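Local coordinates for formate dehydrogenase (Pyrobaculum aerophilum, PDB 1QP8), which is a putative formate dehydrogenase of the D-isomer specific 2-hydroxyacid dehydrogenase family that binds the nicotinamide cofactor NADPH, at the interface of chains A and B. Coordinates in Å, arbitrary orientation; residue numbers count along the deposited sequence, not the author numbering. Chains: chain A/B, Formate dehydrogenase.

Contact 1: the interface of chains A and B. Residues chain A 99, 120-123, 146; chain B 85, 88, 267, 270.
OE2 of B:Glu88, a carboxylate oxygen, takes two hydrogen bonds from chain A. The backbone N of A:Ile122 donates to OE2 of B:Glu88 at 2.7 Å with 155° at the hydrogen, on the syn lone pair, while A:Lys99 NZ lies 2.8 Å from the same OE2 on the anti lone pair and adds a salt bridge. Enzymes of the D-isomer specific 2-hydroxyacid dehydrogenase family typically pair through their coenzyme-binding domains, and this patch fits that pattern. The other oxygen, OE1 of B:Glu88, has a weak bond at best, 3.4 Å from A:Gln123 N. From helix 83-98 the glutamate chain runs extended beyond CG, its CD-CG bond anti to CA-CB (chi2 -174°), which carries the carboxylate to the A:Leu121-A:Gln123 loop. The A:Lys99 side chain meets it at about a right angle; bends at chi2 and chi3 turn the ammonium back toward OE2. Carbonyl O of A:Pro120 steadies that ammonium, accepting from A:Lys99 NZ at 3.1 Å in the carbonyl plane. A glutamine in place of B:Glu88 would remove the negative charge and would probably leave A:Lys99 without its ionic partner. Beside the ion pair, A:Leu121 forks: CD2 meets B:Val270 CG2 at 3.5 Å and passes the amide ND2 of B:Asn267 at 3.8 Å, while CD1 faces the methyl CB of B:Ala85 at 4.0 Å.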
loop_
_atom_site.group_PDB
_atom_site.type_symbol
_atom_site.label_atom_id
_atom_site.label_comp_id
_atom_site.label_asym_id
_atom_site.label_seq_id
_atom_site.Cartn_x
_atom_site.Cartn_y
_atom_site.Cartn_z
ATOM N N LYS A 99 5.028 -3.997 -5.567
ATOM C CA LYS A 99 6.098 -3.039 -5.800
ATOM C C LYS A 99 7.460 -3.647 -5.449
ATOM O O LYS A 99 8.473 -2.934 -5.355
ATOM C CB LYS A 99 5.849 -1.756 -4.997
ATOM C CG LYS A 99 4.525 -1.085 -5.312
ATOM C CD LYS A 99 4.475 -0.552 -6.726
ATOM C CE LYS A 99 5.174 0.792 -6.838
ATOM N NZ LYS A 99 5.295 1.251 -8.261
ATOM N N PRO A 120 6.970 -3.063 -11.059
ATOM C CA PRO A 120 5.709 -2.876 -11.774
ATOM C C PRO A 120 5.049 -1.590 -11.373
ATOM O O PRO A 120 5.275 -1.084 -10.274
ATOM C CB PRO A 120 4.861 -4.055 -11.322
ATOM C CG PRO A 120 5.858 -5.103 -11.044
ATOM C CD PRO A 120 6.944 -4.324 -10.307
ATOM N N LEU A 121 4.232 -1.052 -12.264
ATOM C CA LEU A 121 3.504 0.155 -11.945
ATOM C C LEU A 121 2.053 -0.258 -11.786
ATOM O O LEU A 121 1.619 -1.262 -12.337
ATOM C CB LEU A 121 3.673 1.193 -13.054
ATOM C CG LEU A 121 4.515 2.413 -12.644
ATOM C CD1 LEU A 121 5.784 1.966 -11.938
ATOM C CD2 LEU A 121 4.863 3.231 -13.867
ATOM N N ILE A 122 1.314 0.491 -10.990
ATOM C CA ILE A 122 -0.087 0.193 -10.790
ATOM C C ILE A 122 -0.848 0.983 -11.851
ATOM O O ILE A 122 -1.781 0.474 -12.495
ATOM C CB ILE A 122 -0.509 0.575 -9.348
ATOM C CG1 ILE A 122 -0.171 -0.599 -8.423
ATOM C CG2 ILE A 122 -1.993 0.948 -9.281
ATOM C CD1 ILE A 122 -0.532 -0.384 -6.996
ATOM N N GLN A 123 -0.403 2.220 -12.047
ATOM C CA GLN A 123 -0.984 3.117 -13.034
ATOM C C GLN A 123 -1.151 2.400 -14.378
ATOM O O GLN A 123 -0.230 1.736 -14.862
ATOM C CB GLN A 123 -0.073 4.324 -13.216
ATOM C CG GLN A 123 -0.794 5.640 -13.311
ATOM C CD GLN A 123 -0.249 6.501 -14.423
ATOM O OE1 GLN A 123 -0.542 6.268 -15.596
ATOM N NE2 GLN A 123 0.563 7.493 -14.067
ATOM N N LEU A 146 -5.391 5.162 -8.017
ATOM C CA LEU A 146 -3.949 5.062 -8.205
ATOM C C LEU A 146 -3.647 4.934 -9.692
ATOM O O LEU A 146 -2.487 4.802 -10.106
ATOM C CB LEU A 146 -3.393 3.848 -7.456
ATOM C CG LEU A 146 -3.306 3.905 -5.930
ATOM C CD1 LEU A 146 -2.742 2.590 -5.435
ATOM C CD2 LEU A 146 -2.424 5.065 -5.481
ATOM N N ALA B 85 4.969 6.991 -10.138
ATOM C CA ALA B 85 5.771 5.818 -9.794
ATOM C C ALA B 85 6.321 5.874 -8.368
ATOM O O ALA B 85 6.096 4.966 -7.566
ATOM C CB ALA B 85 6.913 5.653 -10.797
ATOM N N GLU B 88 3.382 5.609 -5.611
ATOM C CA GLU B 88 2.946 4.286 -5.225
ATOM C C GLU B 88 4.042 3.497 -4.506
ATOM O O GLU B 88 3.753 2.667 -3.644
ATOM C CB GLU B 88 2.399 3.525 -6.437
ATOM C CG GLU B 88 3.032 3.844 -7.773
ATOM C CD GLU B 88 2.324 3.134 -8.926
ATOM O OE1 GLU B 88 1.270 3.627 -9.395
ATOM O OE2 GLU B 88 2.815 2.065 -9.354
ATOM N N ASN B 267 12.315 1.319 -13.103
ATOM C CA ASN B 267 11.361 0.997 -14.157
ATOM C C ASN B 267 11.749 1.672 -15.466
ATOM O O ASN B 267 11.853 2.899 -15.528
ATOM C CB ASN B 267 9.967 1.452 -13.743
ATOM C CG ASN B 267 8.900 0.923 -14.657
ATOM O OD1 ASN B 267 8.775 -0.286 -14.842
ATOM N ND2 ASN B 267 8.119 1.819 -15.239
ATOM N N VAL B 270 9.198 4.217 -16.851
ATOM C CA VAL B 270 9.305 5.482 -16.133
ATOM C C VAL B 270 10.515 6.278 -16.592
ATOM O O VAL B 270 10.453 7.499 -16.674
ATOM C CB VAL B 270 9.406 5.279 -14.598
ATOM C CG1 VAL B 270 9.649 6.615 -13.911
ATOM C CG2 VAL B 270 8.114 4.643 -14.062
#

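Contact 2: the interface of chains A and B. Residues chain A 95, 145-146; chain B 88, 91, 142.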
loop_
_atom_site.group_PDB
_atom_site.type_symbol
_atom_site.label_atom_id
_atom_site.label_comp_id
_atom_site.label_asym_id
_atom_site.label_seq_id
_atom_site.Cartn_x
_atom_site.Cartn_y
_atom_site.Cartn_z
ATOM N N LEU A 95 0.576 -4.288 -2.449
ATOM C CA LEU A 95 1.756 -3.490 -2.719
ATOM C C LEU A 95 3.088 -4.064 -2.223
ATOM O O LEU A 95 4.115 -3.848 -2.854
ATOM C CB LEU A 95 1.568 -2.080 -2.140
ATOM C CG LEU A 95 0.303 -1.296 -2.514
ATOM C CD1 LEU A 95 0.388 0.105 -1.951
ATOM C CD2 LEU A 95 0.172 -1.243 -4.009
ATOM N N ALA A 145 -8.099 5.083 -8.006
ATOM C CA ALA A 145 -7.497 6.366 -7.682
ATOM C C ALA A 145 -5.971 6.346 -7.864
ATOM O O ALA A 145 -5.327 7.389 -7.856
ATOM C CB ALA A 145 -7.847 6.752 -6.264
ATOM N N LEU A 146 -5.391 5.162 -8.017
ATOM C CA LEU A 146 -3.949 5.062 -8.205
ATOM C C LEU A 146 -3.647 4.934 -9.692
ATOM O O LEU A 146 -2.487 4.802 -10.106
ATOM C CB LEU A 146 -3.393 3.848 -7.456
ATOM C CG LEU A 146 -3.306 3.905 -5.930
ATOM C CD1 LEU A 146 -2.742 2.590 -5.435
ATOM C CD2 LEU A 146 -2.424 5.065 -5.481
ATOM N N GLU B 88 3.382 5.609 -5.611
ATOM C CA GLU B 88 2.946 4.286 -5.225
ATOM C C GLU B 88 4.042 3.497 -4.506
ATOM O O GLU B 88 3.753 2.667 -3.644
ATOM C CB GLU B 88 2.399 3.525 -6.437
ATOM C CG GLU B 88 3.032 3.844 -7.773
ATOM C CD GLU B 88 2.324 3.134 -8.926
ATOM O OE1 GLU B 88 1.270 3.627 -9.395
ATOM O OE2 GLU B 88 2.815 2.065 -9.354
ATOM N N LEU B 91 3.933 4.368 -0.834
ATOM C CA LEU B 91 2.803 3.766 -0.152
ATOM C C LEU B 91 3.143 2.336 0.202
ATOM O O LEU B 91 2.871 1.887 1.315
ATOM C CB LEU B 91 1.567 3.786 -1.041
ATOM C CG LEU B 91 0.967 5.167 -1.283
ATOM C CD1 LEU B 91 -0.045 5.095 -2.421
ATOM C CD2 LEU B 91 0.317 5.669 -0.004
ATOM N N ILE B 142 -3.699 10.120 -1.036
ATOM C CA ILE B 142 -4.067 8.732 -0.776
ATOM C C ILE B 142 -4.204 8.412 0.704
ATOM O O ILE B 142 -5.165 7.763 1.118
ATOM C CB ILE B 142 -3.056 7.774 -1.404
ATOM C CG1 ILE B 142 -3.099 7.927 -2.924
ATOM C CG2 ILE B 142 -3.382 6.332 -1.009
ATOM C CD1 ILE B 142 -4.486 7.715 -3.530
#
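Methyl CD2 of A:Leu146 sits at the apolar centre, 3.9 Å from CD1 of B:Leu91 and also 3.9 Å from CD1 of B:Ile142. The directions from it to these two methyls are roughly perpendicular, which places the leucine tip in the angle between two helices of chain B. One of them, helix 135-145, follows the glycine loop of the Rossmann-type NAD-binding domain in this D-isomer specific 2-hydroxyacid dehydrogenase fold; the other is helix 83-98. A:Leu146 itself comes immediately after helix 135-145 of chain A, so a residue at the end of that helix meets the matching helix of the other chain. Its CG stands anti to the carbonyl carbon (chi1 -73°), and a second torsion of 179° sets CD1 in line with the chain and leaves CD2 as the side branch, which is the one that meets chain B. B:Ile142 is met along its longer arm as well as at its tip: CG1 and CD1 are both near the leucine methyl, and the two side chains run at about a right angle. Further out, A:Leu95 brings CD1 to 4.0 Å from B:Leu91 CB, touching the base of that side chain while A:Leu146 touches its end. B:Leu91 is therefore contacted at both ends by chain A, and the A:Leu95 pair joins the two copies of helix 83-98. Toward the rim the backbone O of A:Ala145 lies 4.4 Å from B:Ile142 CD1, too far for close packing. B:Glu88 borders the patch with OE1 4.0 Å from the carbonyl O of A:Leu146; two acceptors at that separation make no bond, nor does any other nitrogen or oxygen pair approach closely enough across this patch to bond.

The C-alpha centres of contact 1 and contact 2 are about 9 Å apart, and both include A:Leu146 and B:Glu88. Helix 83-98 of chain B runs through both, offering its carboxylate to contact 1 and a leucine one turn along to contact 2. A charged grip and a hydrophobic patch are thus parts of one continuous surface; the first could help set the register of the two chains, and the second adds apolar burial. Because the two-fold repeats each with the chains exchanged, both contacts occur twice in the deposited dimer, which is probably the biological form given the dimers usual in this family.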